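PDB 3CDH: transcriptional regulator, MarR family from Silicibacter pomeroyi DSS-3, which probably binds DNA as a helix-turn-helix transcription factor and so regulates transcription. Local coordinates for residues G85-V90 with V101-D106. Sequence-based numbering, arbitrary orientation. Where two conformers were deposited one is given.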
loop_
_atom_site.group_PDB
_atom_site.type_symbol
_atom_site.label_atom_id
_atom_site.label_comp_id
_atom_site.label_asym_id
_atom_site.label_seq_id
_atom_site.Cartn_x
_atom_site.Cartn_y
_atom_site.Cartn_z
ATOM N N GLY B 85 -15.398 -23.506 -2.778
ATOM C CA GLY B 85 -15.802 -24.063 -1.508
ATOM C C GLY B 85 -15.154 -23.443 -0.268
ATOM O O GLY B 85 -15.265 -23.995 0.828
ATOM N N LEU B 86 -14.513 -22.286 -0.390
ATOM C CA LEU B 86 -13.923 -21.654 0.799
ATOM C C LEU B 86 -14.893 -20.780 1.561
ATOM O O LEU B 86 -14.740 -20.561 2.768
ATOM C CB LEU B 86 -12.683 -20.847 0.422
ATOM C CG LEU B 86 -11.617 -21.716 -0.244
ATOM C CD1 LEU B 86 -10.394 -20.865 -0.552
ATOM C CD2 LEU B 86 -11.256 -22.970 0.612
ATOM N N VAL B 87 -15.910 -20.291 0.860
ATOM C CA VAL B 87 -16.736 -19.197 1.373
ATOM C C VAL B 87 -18.178 -19.386 0.944
ATOM O O VAL B 87 -18.428 -19.843 -0.150
ATOM C CB VAL B 87 -16.170 -17.860 0.845
ATOM C CG1 VAL B 87 -17.211 -16.821 0.776
ATOM C CG2 VAL B 87 -15.059 -17.400 1.745
ATOM N N THR B 88 -19.140 -19.042 1.788
ATOM C CA THR B 88 -20.549 -19.206 1.385
ATOM C C THR B 88 -21.432 -17.989 1.722
ATOM O O THR B 88 -21.067 -17.194 2.581
ATOM C CB THR B 88 -21.081 -20.560 1.920
ATOM O OG1 THR B 88 -22.264 -20.926 1.220
ATOM C CG2 THR B 88 -21.326 -20.520 3.415
ATOM N N ARG B 89 -22.556 -17.828 1.022
ATOM C CA ARG B 89 -23.492 -16.730 1.321
ATOM C C ARG B 89 -24.396 -17.138 2.469
ATOM O O ARG B 89 -24.892 -18.262 2.517
ATOM C CB ARG B 89 -24.366 -16.327 0.117
ATOM C CG ARG B 89 -23.703 -16.356 -1.255
ATOM C CD ARG B 89 -23.069 -15.041 -1.669
ATOM N NE ARG B 89 -21.843 -15.269 -2.436
ATOM C CZ ARG B 89 -21.415 -14.494 -3.424
ATOM N NH1 ARG B 89 -22.102 -13.428 -3.811
ATOM N NH2 ARG B 89 -20.293 -14.801 -4.034
ATOM N N VAL B 90 -24.597 -16.218 3.397
ATOM C CA VAL B 90 -25.497 -16.418 4.513
ATOM C C VAL B 90 -26.919 -16.152 4.013
ATOM O O VAL B 90 -27.187 -15.109 3.401
ATOM C CB VAL B 90 -25.117 -15.463 5.645
ATOM C CG1 VAL B 90 -25.952 -15.716 6.900
ATOM C CG2 VAL B 90 -23.639 -15.619 5.956
ATOM N N VAL B 101 -21.449 -12.967 4.061
ATOM C CA VAL B 101 -20.658 -14.054 3.542
ATOM C C VAL B 101 -19.865 -14.654 4.678
ATOM O O VAL B 101 -19.451 -13.936 5.570
ATOM C CB VAL B 101 -19.767 -13.487 2.422
ATOM C CG1 VAL B 101 -18.373 -13.939 2.530
ATOM C CG2 VAL B 101 -20.355 -13.843 1.091
ATOM N N ARG B 102 -19.682 -15.965 4.682
ATOM C CA ARG B 102 -18.935 -16.590 5.775
ATOM C C ARG B 102 -18.016 -17.713 5.288
ATOM O O ARG B 102 -18.186 -18.219 4.169
ATOM C CB ARG B 102 -19.877 -17.101 6.859
ATOM C CG ARG B 102 -20.784 -18.199 6.410
ATOM C CD ARG B 102 -21.370 -18.975 7.596
ATOM N NE ARG B 102 -22.394 -19.921 7.143
ATOM C CZ ARG B 102 -22.176 -21.211 6.843
ATOM N NH1 ARG B 102 -23.177 -21.983 6.421
ATOM N NH2 ARG B 102 -20.967 -21.754 6.967
ATOM N N LEU B 103 -17.041 -18.090 6.115
ATOM C CA LEU B 103 -16.187 -19.236 5.802
ATOM C C LEU B 103 -16.969 -20.533 5.855
ATOM O O LEU B 103 -17.909 -20.662 6.661
ATOM C CB LEU B 103 -15.030 -19.325 6.780
ATOM C CG LEU B 103 -14.107 -18.118 6.661
ATOM C CD1 LEU B 103 -12.982 -18.173 7.696
ATOM C CD2 LEU B 103 -13.555 -18.013 5.230
ATOM N N THR B 104 -16.606 -21.471 4.985
ATOM C CA THR B 104 -17.070 -22.835 5.113
ATOM C C THR B 104 -16.135 -23.475 6.117
ATOM O O THR B 104 -15.213 -22.810 6.590
ATOM C CB THR B 104 -16.937 -23.590 3.789
ATOM O OG1 THR B 104 -15.567 -23.595 3.385
ATOM C CG2 THR B 104 -17.789 -22.968 2.696
ATOM N N ASP B 105 -16.334 -24.746 6.450
ATOM C CA ASP B 105 -15.383 -25.427 7.335
ATOM C C ASP B 105 -13.981 -25.462 6.768
ATOM O O ASP B 105 -13.002 -25.184 7.475
ATOM C CB ASP B 105 -15.824 -26.851 7.657
ATOM C CG ASP B 105 -16.903 -26.881 8.697
ATOM O OD1 ASP B 105 -17.331 -25.773 9.149
ATOM O OD2 ASP B 105 -17.338 -28.003 9.059
ATOM N N ASP B 106 -13.879 -25.824 5.494
ATOM C CA ASP B 106 -12.590 -25.832 4.819
ATOM C C ASP B 106 -12.002 -24.431 4.853
ATOM O O ASP B 106 -10.828 -24.254 5.201
ATOM C CB ASP B 106 -12.721 -26.360 3.381
ATOM C CG ASP B 106 -13.223 -27.811 3.332
ATOM O OD1 ASP B 106 -12.728 -28.672 4.103
ATOM O OD2 ASP B 106 -14.119 -28.085 2.513
#
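Thr88 and Arg102 form the hydrogen-bonded pair of this antiparallel hairpin: Thr88 N donates to Arg102 O at 2.7 Å, and Arg102 N returns a bond to Thr88 O at 2.8 Å. Their side chains run alongside each other, and Thr88 CG2 sits over the centre of one guanidinium face, 3.6 Å from Arg102 CZ. A long, bent bond from Arg102 NH2 to Leu103 O (3.3 Å, 139° at the hydrogen) may help to hold the group there. On the other face of the sheet, the Val87 methyls spread: CG1, anti to the backbone N, meets Val101 CG1 at 3.6 Å, while CG2 reaches Leu103 CD2 at 3.8 Å. Beyond the strands, Thr104 N bonds Leu86 O, straight at the hydrogen (174°) but from above the carbonyl plane, and Thr104 OG1 donates to Gly85 O at 2.6 Å. That hydroxyl also N-caps helix 105-130 through Gly107 N, tying its start to the Schellman turn ending helix 71-84. A valine in place of Thr104 would probably leave Gly85 O and Gly107 N without this shared partner. The hairpin is the wing of the MarR-type winged helix: Val87 and Val101 pack on Leu52 and Val78, Arg89, in one of two modelled conformers, salt-bridges Asp79 and Asp82, and strand 100-103 lies between 87-89 and 58-59.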